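Local coordinates for ESX-1 secretion system protein eccD1 (Mycobacterium tuberculosis, PDB 4KV2) that forms part of the ESX-1 type VII secretion system, which delivers virulence factors such as EsxA and EsxB to host cells during infection, at residues A23-P26 with M27-I31; V35-L38 with S39-E43; A80-V83 with D84-L88. All coordinates share one frame; numbering follows the deposited sequence.

Interaction 1 of 3, residues A23-P26 with M27-I31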
ATOM      1  N   ALA A  23       1.136  -2.697   9.998  1.00 20.59           N
ATOM      2  CA  ALA A  23       1.678  -2.364  11.299  1.00 21.83           C
ATOM      3  C   ALA A  23       3.055  -2.955  11.581  1.00 22.91           C
ATOM      4  O   ALA A  23       3.809  -2.337  12.296  1.00 24.33           O
ATOM      5  CB  ALA A  23       0.713  -2.813  12.385  1.00 23.21           C
ATOM      6  N   ALA A  24       3.363  -4.158  11.066  1.00 22.88           N
ATOM      7  CA  ALA A  24       4.506  -4.947  11.539  1.00 24.60           C
ATOM      8  C   ALA A  24       5.638  -5.132  10.504  1.00 25.23           C
ATOM      9  O   ALA A  24       6.681  -5.693  10.814  1.00 27.33           O
ATOM     10  CB  ALA A  24       4.017  -6.298  12.046  1.00 25.43           C
ATOM     11  N   VAL A  25       5.430  -4.609   9.297  1.00 24.09           N
ATOM     12  CA  VAL A  25       6.370  -4.698   8.195  1.00 25.13           C
ATOM     13  C   VAL A  25       7.180  -3.405   8.169  1.00 26.06           C
ATOM     14  O   VAL A  25       6.634  -2.330   8.427  1.00 24.82           O
ATOM     15  CB  VAL A  25       5.567  -4.830   6.887  1.00 24.46           C
ATOM     16  CG1 VAL A  25       6.450  -4.789   5.660  1.00 26.73           C
ATOM     17  CG2 VAL A  25       4.756  -6.116   6.918  1.00 24.37           C
ATOM     18  N   PRO A  26       8.478  -3.486   7.824  1.00 21.27           N
ATOM     19  CA  PRO A  26       9.276  -2.270   7.789  1.00 20.47           C
ATOM     20  C   PRO A  26       8.694  -1.214   6.853  1.00 18.61           C
ATOM     21  O   PRO A  26       8.188  -1.528   5.781  1.00 18.00           O
ATOM     22  CB  PRO A  26      10.643  -2.759   7.295  1.00 22.76           C
ATOM     23  CG  PRO A  26      10.716  -4.144   7.821  1.00 24.95           C
ATOM     24  CD  PRO A  26       9.323  -4.676   7.614  1.00 24.01           C
ATOM     25  N   MET A  27       8.758   0.024   7.304  1.00 18.24           N
ATOM     26  CA  MET A  27       8.264   1.161   6.528  1.00 17.43           C
ATOM     27  C   MET A  27       8.868   1.271   5.122  1.00 17.56           C
ATOM     28  O   MET A  27       8.149   1.595   4.185  1.00 16.54           O
ATOM     29  CB  MET A  27       8.477   2.446   7.306  1.00 18.09           C
ATOM     30  CG  MET A  27       7.445   2.694   8.407  1.00 18.46           C
ATOM     31  SD  MET A  27       7.799   4.087   9.510  1.00 20.56           S
ATOM     32  CE  MET A  27       8.755   3.324  10.816  1.00 22.12           C
ATOM     33  N   GLU A  28      10.142   0.933   4.964  1.00 19.82           N
ATOM     34  CA  GLU A  28      10.803   0.952   3.638  1.00 21.47           C
ATOM     35  C   GLU A  28      10.116   0.067   2.583  1.00 20.84           C
ATOM     36  O   GLU A  28      10.236   0.328   1.396  1.00 21.34           O
ATOM     37  CB  GLU A  28      12.308   0.587   3.740  1.00 25.67           C
ATOM     38  CG  GLU A  28      12.614  -0.774   4.331  1.00 27.68           C
ATOM     39  CD  GLU A  28      14.055  -0.947   4.810  1.00 32.62           C
ATOM     40  OE1 GLU A  28      14.847   0.031   4.801  1.00 35.24           O
ATOM     41  OE2 GLU A  28      14.394  -2.087   5.215  1.00 35.46           O
ATOM     42  N   THR A  29       9.384  -0.958   3.033  1.00 19.98           N
ATOM     43  CA  THR A  29       8.762  -1.940   2.137  1.00 20.54           C
ATOM     44  C   THR A  29       7.585  -1.325   1.351  1.00 18.75           C
ATOM     45  O   THR A  29       7.307  -1.736   0.223  1.00 19.93           O
ATOM     46  CB  THR A  29       8.247  -3.169   2.937  1.00 21.18           C
ATOM     47  OG1 THR A  29       9.280  -3.621   3.835  1.00 22.84           O
ATOM     48  CG2 THR A  29       7.870  -4.300   2.001  1.00 23.22           C
ATOM     49  N   TYR A  30       6.936  -0.320   1.924  1.00 16.89           N
ATOM     50  CA  TYR A  30       5.751   0.261   1.306  1.00 16.34           C
ATOM     51  C   TYR A  30       5.764   1.769   1.175  1.00 15.96           C
ATOM     52  O   TYR A  30       4.839   2.342   0.610  1.00 16.36           O
ATOM     53  CB  TYR A  30       4.471  -0.188   2.063  1.00 16.27           C
ATOM     54  CG  TYR A  30       4.454   0.216   3.523  1.00 16.07           C
ATOM     55  CD1 TYR A  30       3.970   1.465   3.920  1.00 15.76           C
ATOM     56  CD2 TYR A  30       4.915  -0.652   4.497  1.00 16.83           C
ATOM     57  CE1 TYR A  30       3.960   1.836   5.252  1.00 16.61           C
ATOM     58  CE2 TYR A  30       4.894  -0.304   5.844  1.00 17.15           C
ATOM     59  CZ  TYR A  30       4.407   0.942   6.215  1.00 17.11           C
ATOM     60  OH  TYR A  30       4.410   1.291   7.542  1.00 18.58           O
ATOM     61  N   ILE A  31       6.801   2.444   1.640  1.00 16.56           N
ATOM     62  CA  ILE A  31       6.729   3.904   1.619  1.00 17.10           C
ATOM     63  C   ILE A  31       6.671   4.490   0.195  1.00 17.83           C
ATOM     64  O   ILE A  31       5.972   5.484  -0.047  1.00 17.88           O
ATOM     65  CB  ILE A  31       7.872   4.552   2.409  1.00 18.72           C
ATOM     66  CG1 ILE A  31       7.628   6.076   2.465  1.00 20.05           C
ATOM     67  CG2 ILE A  31       9.209   4.193   1.809  1.00 20.33           C
ATOM     68  CD1 ILE A  31       8.309   6.760   3.589  1.00 22.26           C
TER
HETATM   69  O   HOH W   1       4.839  -0.550   9.339  1.00 13.35           O
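Pro26 and Thr29 meet through one oxygen: the carbonyl O of Pro26 takes the backbone N of Thr29 at 3.1 Å and, also at 3.1 Å, its hydroxyl OG1. Both donors approach from the same face of the carbonyl, the amide standing well above its plane and the hydroxyl tilted 33° from it. The first torsion of Thr29 (chi1 -48°) lays OG1 beside its own backbone N, which is why a single acceptor can serve both groups. The methyl CG1 of Val25 packs beside the hydroxyl, 3.6 Å from Thr29 OG1, the two side chains crossing at about a right angle.

The Tyr30 ring packs against the same turn. The carbonyl O of Met27 sits 3.9 Å above its ring plane, over the centre, while Val25 O lies at the ring edge, 3.7 Å from CE2. Water 1 ties this edge down: it donates to Val25 O at 2.7 Å and accepts from Tyr30 OH at 2.6 Å.

Farther out, Leu21, Pro22, Phe63 and Leu77 pack on the tyrosine, and Val41 and Glu40 of the second subunit lie against Val25 and Pro26. Tyr30 is the N-cap residue of helix 31-41, its carbonyl O bonded to the hydroxyl of Thr34. The doubly held Pro26 O and the water bridge from Val25 O to Tyr30 OH thus pin the turn just before the helix.

Interaction 2 of 3, residues V35-L38 with S39-E43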
ATOM      1  N   VAL A  35       3.762   7.071  -1.224  1.00 18.26           N
ATOM      2  CA  VAL A  35       3.987   8.399  -1.785  1.00 18.52           C
ATOM      3  C   VAL A  35       3.288   8.476  -3.136  1.00 17.18           C
ATOM      4  O   VAL A  35       2.611   9.451  -3.442  1.00 17.35           O
ATOM      5  CB  VAL A  35       5.515   8.691  -1.931  1.00 21.34           C
ATOM      6  CG1 VAL A  35       5.740   9.928  -2.772  1.00 24.09           C
ATOM      7  CG2 VAL A  35       6.159   8.825  -0.568  1.00 24.30           C
ATOM      8  N   ALA A  36       3.412   7.416  -3.931  1.00 17.05           N
ATOM      9  CA  ALA A  36       2.845   7.413  -5.264  1.00 18.33           C
ATOM     10  C   ALA A  36       1.303   7.498  -5.249  1.00 17.62           C
ATOM     11  O   ALA A  36       0.690   8.248  -6.013  1.00 18.73           O
ATOM     12  CB  ALA A  36       3.329   6.203  -6.015  1.00 20.63           C
ATOM     13  N   VAL A  37       0.701   6.728  -4.345  1.00 17.26           N
ATOM     14  CA  VAL A  37      -0.761   6.745  -4.145  1.00 18.83           C
ATOM     15  C   VAL A  37      -1.232   8.128  -3.703  1.00 18.29           C
ATOM     16  O   VAL A  37      -2.201   8.669  -4.274  1.00 19.54           O
ATOM     17  CB  VAL A  37      -1.182   5.656  -3.124  1.00 21.14           C
ATOM     18  CG1 VAL A  37      -2.623   5.855  -2.675  1.00 24.92           C
ATOM     19  CG2 VAL A  37      -0.972   4.279  -3.732  1.00 23.42           C
ATOM     20  N   LEU A  38      -0.544   8.719  -2.715  1.00 17.80           N
ATOM     21  CA  LEU A  38      -0.964  10.020  -2.179  1.00 19.22           C
ATOM     22  C   LEU A  38      -0.839  11.094  -3.254  1.00 19.00           C
ATOM     23  O   LEU A  38      -1.717  11.951  -3.386  1.00 19.91           O
ATOM     24  CB  LEU A  38      -0.153  10.413  -0.960  1.00 20.96           C
ATOM     25  CG  LEU A  38      -0.503   9.662   0.313  1.00 24.37           C
ATOM     26  CD1 LEU A  38       0.612   9.848   1.314  1.00 27.01           C
ATOM     27  CD2 LEU A  38      -1.803  10.209   0.869  1.00 28.62           C
ATOM     28  N   SER A  39       0.223  10.994  -4.068  1.00 19.16           N
ATOM     29  CA  SER A  39       0.374  11.905  -5.200  1.00 21.69           C
ATOM     30  C   SER A  39      -0.853  11.853  -6.133  1.00 22.75           C
ATOM     31  O   SER A  39      -1.299  12.887  -6.630  1.00 24.87           O
ATOM     32  CB  SER A  39       1.667  11.597  -6.001  1.00 24.09           C
ATOM     33  OG  SER A  39       1.825  12.518  -7.091  1.00 29.14           O
ATOM     34  N   GLU A  40      -1.388  10.660  -6.388  1.00 23.13           N
ATOM     35  CA  GLU A  40      -2.555  10.513  -7.280  1.00 26.35           C
ATOM     36  C   GLU A  40      -3.793  11.060  -6.572  1.00 26.49           C
ATOM     37  O   GLU A  40      -4.587  11.834  -7.143  1.00 28.59           O
ATOM     38  CB  GLU A  40      -2.792   9.042  -7.643  1.00 28.90           C
ATOM     39  CG  GLU A  40      -1.653   8.375  -8.395  1.00 31.26           C
ATOM     40  CD  GLU A  40      -1.818   8.393  -9.903  1.00 38.13           C
ATOM     41  OE1 GLU A  40      -2.896   8.774 -10.399  1.00 41.49           O
ATOM     42  OE2 GLU A  40      -0.860   7.979 -10.593  1.00 42.45           O
ATOM     43  N   VAL A  41      -3.944  10.673  -5.308  1.00 25.57           N
ATOM     44  CA  VAL A  41      -5.116  11.085  -4.515  1.00 28.26           C
ATOM     45  C   VAL A  41      -5.212  12.601  -4.467  1.00 28.34           C
ATOM     46  O   VAL A  41      -6.295  13.145  -4.594  1.00 31.10           O
ATOM     47  CB  VAL A  41      -5.086  10.491  -3.084  1.00 29.61           C
ATOM     48  CG1 VAL A  41      -6.146  11.115  -2.190  1.00 34.24           C
ATOM     49  CG2 VAL A  41      -5.320   8.999  -3.126  1.00 32.09           C
ATOM     50  N   LEU A  42      -4.077  13.280  -4.306  1.00 26.73           N
ATOM     51  CA  LEU A  42      -4.067  14.724  -4.112  1.00 28.67           C
ATOM     52  C   LEU A  42      -3.675  15.493  -5.369  1.00 29.92           C
ATOM     53  O   LEU A  42      -3.330  16.681  -5.287  1.00 32.07           O
ATOM     54  CB  LEU A  42      -3.131  15.085  -2.967  1.00 29.39           C
ATOM     55  CG  LEU A  42      -3.472  14.500  -1.601  1.00 31.34           C
ATOM     56  CD1 LEU A  42      -2.350  14.796  -0.619  1.00 33.41           C
ATOM     57  CD2 LEU A  42      -4.786  15.020  -1.051  1.00 35.74           C
ATOM     58  N   GLU A  43      -3.770  14.845  -6.534  1.00 30.26           N
ATOM     59  CA  GLU A  43      -3.309  15.481  -7.774  1.00 34.30           C
ATOM     60  C   GLU A  43      -4.135  16.713  -8.148  1.00 37.76           C
ATOM     61  O   GLU A  43      -3.592  17.665  -8.713  1.00 41.68           O
ATOM     62  CB  GLU A  43      -3.252  14.492  -8.942  1.00 36.53           C
ATOM     63  CG  GLU A  43      -4.605  14.087  -9.523  1.00 39.17           C
ATOM     64  CD  GLU A  43      -4.486  12.952 -10.527  1.00 43.28           C
ATOM     65  OE1 GLU A  43      -3.383  12.396 -10.650  1.00 43.82           O
ATOM     66  OE2 GLU A  43      -5.492  12.618 -11.196  1.00 47.96           O
TER
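Val37 and Val41, one helical turn apart, touch by their methyls, CG1 of Val37 lying 4.2 Å from CG2 of Val41. That is a loose contact, and the close packing belongs to the backbone and the atoms next to it. The amide of Val41 reaches Val37 O at 2.9 Å, and that of Leu42, the first residue to leave helical geometry, reaches Leu38 O at 2.9 Å, both nearly along the C=O axis. Ser39 N to Val35 O is also 2.9 Å, whereas Glu40 N to Ala36 O is longer at 3.2 Å, with an N-H...O angle of 147°. These are the i to i+4 bonds of the last turns of an alpha helix. Side chains press on the same carbonyls: Val41 turns CG2 to 3.3 Å from Val37 O, and Leu42 brings CB to 3.5 Å from Leu38 O.

On the partly exposed side, Glu40 sets CG beside its backbone N (chi1 -62°) and still touches Ala36 O with it, at 3.3 Å. The looseness lies beyond, where the chain bends at chi2 and the carboxylate leads away from the preceding turn.

Leu38 and Leu42 face the sheet, against Ile10 and Thr12 of strand 5-12 and Thr17 of strand 15-22, and Leu38 also meets Leu90 of strand 86-91. Phe55 packs on both leucines, while Val37 and Val41 lie against Met3 of the second subunit.

Interaction 3 of 3, residues A80-V83 with D84-L88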
ATOM      1  N   ALA A  80       8.101   1.721  15.935  1.00 24.45           N
ATOM      2  CA  ALA A  80       8.179   3.157  16.185  1.00 25.15           C
ATOM      3  C   ALA A  80       7.131   3.672  17.155  1.00 26.28           C
ATOM      4  O   ALA A  80       7.066   4.883  17.408  1.00 28.03           O
ATOM      5  CB  ALA A  80       8.077   3.932  14.864  1.00 22.93           C
ATOM      6  N   GLY A  81       6.303   2.784  17.696  1.00 26.52           N
ATOM      7  CA  GLY A  81       5.296   3.194  18.655  1.00 27.79           C
ATOM      8  C   GLY A  81       4.156   4.003  18.069  1.00 26.30           C
ATOM      9  O   GLY A  81       3.515   4.767  18.776  1.00 28.21           O
ATOM     10  N   VAL A  82       3.857   3.807  16.796  1.00 23.46           N
ATOM     11  CA  VAL A  82       2.766   4.542  16.163  1.00 23.28           C
ATOM     12  C   VAL A  82       1.433   3.840  16.444  1.00 24.42           C
ATOM     13  O   VAL A  82       1.289   2.644  16.185  1.00 24.39           O
ATOM     14  CB  VAL A  82       3.008   4.681  14.642  1.00 21.37           C
ATOM     15  CG1 VAL A  82       1.859   5.404  13.964  1.00 22.75           C
ATOM     16  CG2 VAL A  82       4.303   5.427  14.376  1.00 20.82           C
ATOM     17  N   VAL A  83       0.461   4.601  16.936  1.00 29.08           N
ATOM     18  CA  VAL A  83      -0.839   4.071  17.377  1.00 29.45           C
ATOM     19  C   VAL A  83      -1.910   4.493  16.398  1.00 26.04           C
ATOM     20  O   VAL A  83      -1.696   5.429  15.631  1.00 22.93           O
ATOM     21  CB  VAL A  83      -1.203   4.540  18.817  1.00 32.43           C
ATOM     22  CG1 VAL A  83      -0.156   4.064  19.810  1.00 36.98           C
ATOM     23  CG2 VAL A  83      -1.340   6.060  18.918  1.00 31.41           C
ATOM     24  N   ASP A  84      -3.055   3.795  16.412  1.00 26.42           N
ATOM     25  CA  ASP A  84      -4.184   4.163  15.540  1.00 24.82           C
ATOM     26  C   ASP A  84      -4.555   5.648  15.637  1.00 23.87           C
ATOM     27  O   ASP A  84      -4.676   6.200  16.747  1.00 25.52           O
ATOM     28  CB  ASP A  84      -5.443   3.331  15.837  1.00 27.07           C
ATOM     29  CG  ASP A  84      -5.334   1.892  15.366  1.00 28.59           C
ATOM     30  OD1 ASP A  84      -4.771   1.629  14.292  1.00 28.08           O
ATOM     31  OD2 ASP A  84      -5.835   1.013  16.070  1.00 31.52           O
ATOM     32  N   GLY A  85      -4.729   6.274  14.469  1.00 21.90           N
ATOM     33  CA  GLY A  85      -5.117   7.679  14.368  1.00 22.08           C
ATOM     34  C   GLY A  85      -3.967   8.690  14.455  1.00 21.31           C
ATOM     35  O   GLY A  85      -4.188   9.899  14.346  1.00 21.91           O
ATOM     36  N   SER A  86      -2.739   8.214  14.648  1.00 20.88           N
ATOM     37  CA  SER A  86      -1.573   9.088  14.719  1.00 20.69           C
ATOM     38  C   SER A  86      -1.437   9.915  13.446  1.00 19.24           C
ATOM     39  O   SER A  86      -1.657   9.401  12.331  1.00 17.52           O
ATOM     40  CB  SER A  86      -0.280   8.273  14.877  1.00 21.01           C
ATOM     41  OG  SER A  86      -0.103   7.727  16.175  1.00 23.56           O
ATOM     42  N   LEU A  87      -1.019  11.174  13.616  1.00 20.16           N
ATOM     43  CA  LEU A  87      -0.675  12.038  12.493  1.00 19.64           C
ATOM     44  C   LEU A  87       0.783  11.771  12.112  1.00 18.13           C
ATOM     45  O   LEU A  87       1.688  11.836  12.959  1.00 19.05           O
ATOM     46  CB  LEU A  87      -0.771  13.540  12.842  1.00 22.75           C
ATOM     47  CG  LEU A  87      -2.109  14.236  12.959  1.00 25.70           C
ATOM     48  CD1 LEU A  87      -1.930  15.751  12.894  1.00 29.14           C
ATOM     49  CD2 LEU A  87      -3.024  13.783  11.844  1.00 25.18           C
ATOM     50  N   LEU A  88       0.980  11.511  10.831  1.00 16.56           N
ATOM     51  CA  LEU A  88       2.291  11.477  10.229  1.00 15.99           C
ATOM     52  C   LEU A  88       2.429  12.437   9.055  1.00 16.27           C
ATOM     53  O   LEU A  88       1.438  12.906   8.465  1.00 16.93           O
ATOM     54  CB  LEU A  88       2.610  10.037   9.791  1.00 15.23           C
ATOM     55  CG  LEU A  88       2.726   9.001  10.913  1.00 15.84           C
ATOM     56  CD1 LEU A  88       2.960   7.576  10.371  1.00 16.37           C
ATOM     57  CD2 LEU A  88       3.829   9.338  11.879  1.00 17.52           C
TER
HETATM   58  O   HOH W   2       1.953   7.628  17.751  1.00 26.03           O
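Ser86 folds back on Val83 across a type II beta turn that runs from Val83 to Ser86 and leads into strand 86-91 of this ubiquitin-like fold. The serine side chain points back toward the chain before the turn, with OG set beside its own backbone N (chi1 -74°). From there the hydroxyl donates to Val83 O at 2.8 Å, and the backbone N of Ser86 donates to the same oxygen at 3.1 Å, closing the turn. Both donors arrive from one face of the carbonyl plane and lean from it by similar amounts, 26° and 29°. Val83 O thus accepts from both the main chain and the side chain of Ser86.

The two valines flank the serine with different methyls. Val83 has CG2 between its backbone N and carbonyl carbon, which places that methyl 3.4 Å from Ser86 OG. Val82 instead offers CG1, which rests 3.7 Å from Ser86 CB and, more loosely, 4.3 Å from CD1 of Leu88. Ser86 and Leu88, two residues apart on the strand, both direct their side chains to this side, whereas Leu87 between them turns away and packs on Thr9.

Val82 and Leu88 are buried, sharing Arg65 and Leu77 as neighbours, with Val8 against the valine and Ile10 against the leucine. Asp84, at the first corner of the turn, sends OD1 to the backbone N of Arg7, fastening the turn to strand 5-12. Glycine suits the second corner, because Gly85 has a positive phi. On the polar side, water 2 donates to Ser86 OG at 2.6 Å and makes a weak bond to Gly81 O at 3.4 Å.

In the fold
Interactions 1 and 3 are turns that lead into regular structure, one into helix 31-41 and the other into strand 86-91, and in each a hydroxyl and an amide of one residue share a carbonyl three positions back. Interaction 2 is the last turns of helix 31-41 and its exit, and every hydrogen bond across it runs from a backbone amide to a backbone carbonyl. Each contact is partly buried, with interaction 3 the most exposed. Interactions 1 and 2 both reach the second subunit, whereas interaction 3 has no contact with it and is fixed to strand 5-12 instead. Met27 CE packs on Ala80 CB at 4.1 Å, joining interactions 1 and 3; interactions 2 and 3 lie on opposite sides of the chain's centre.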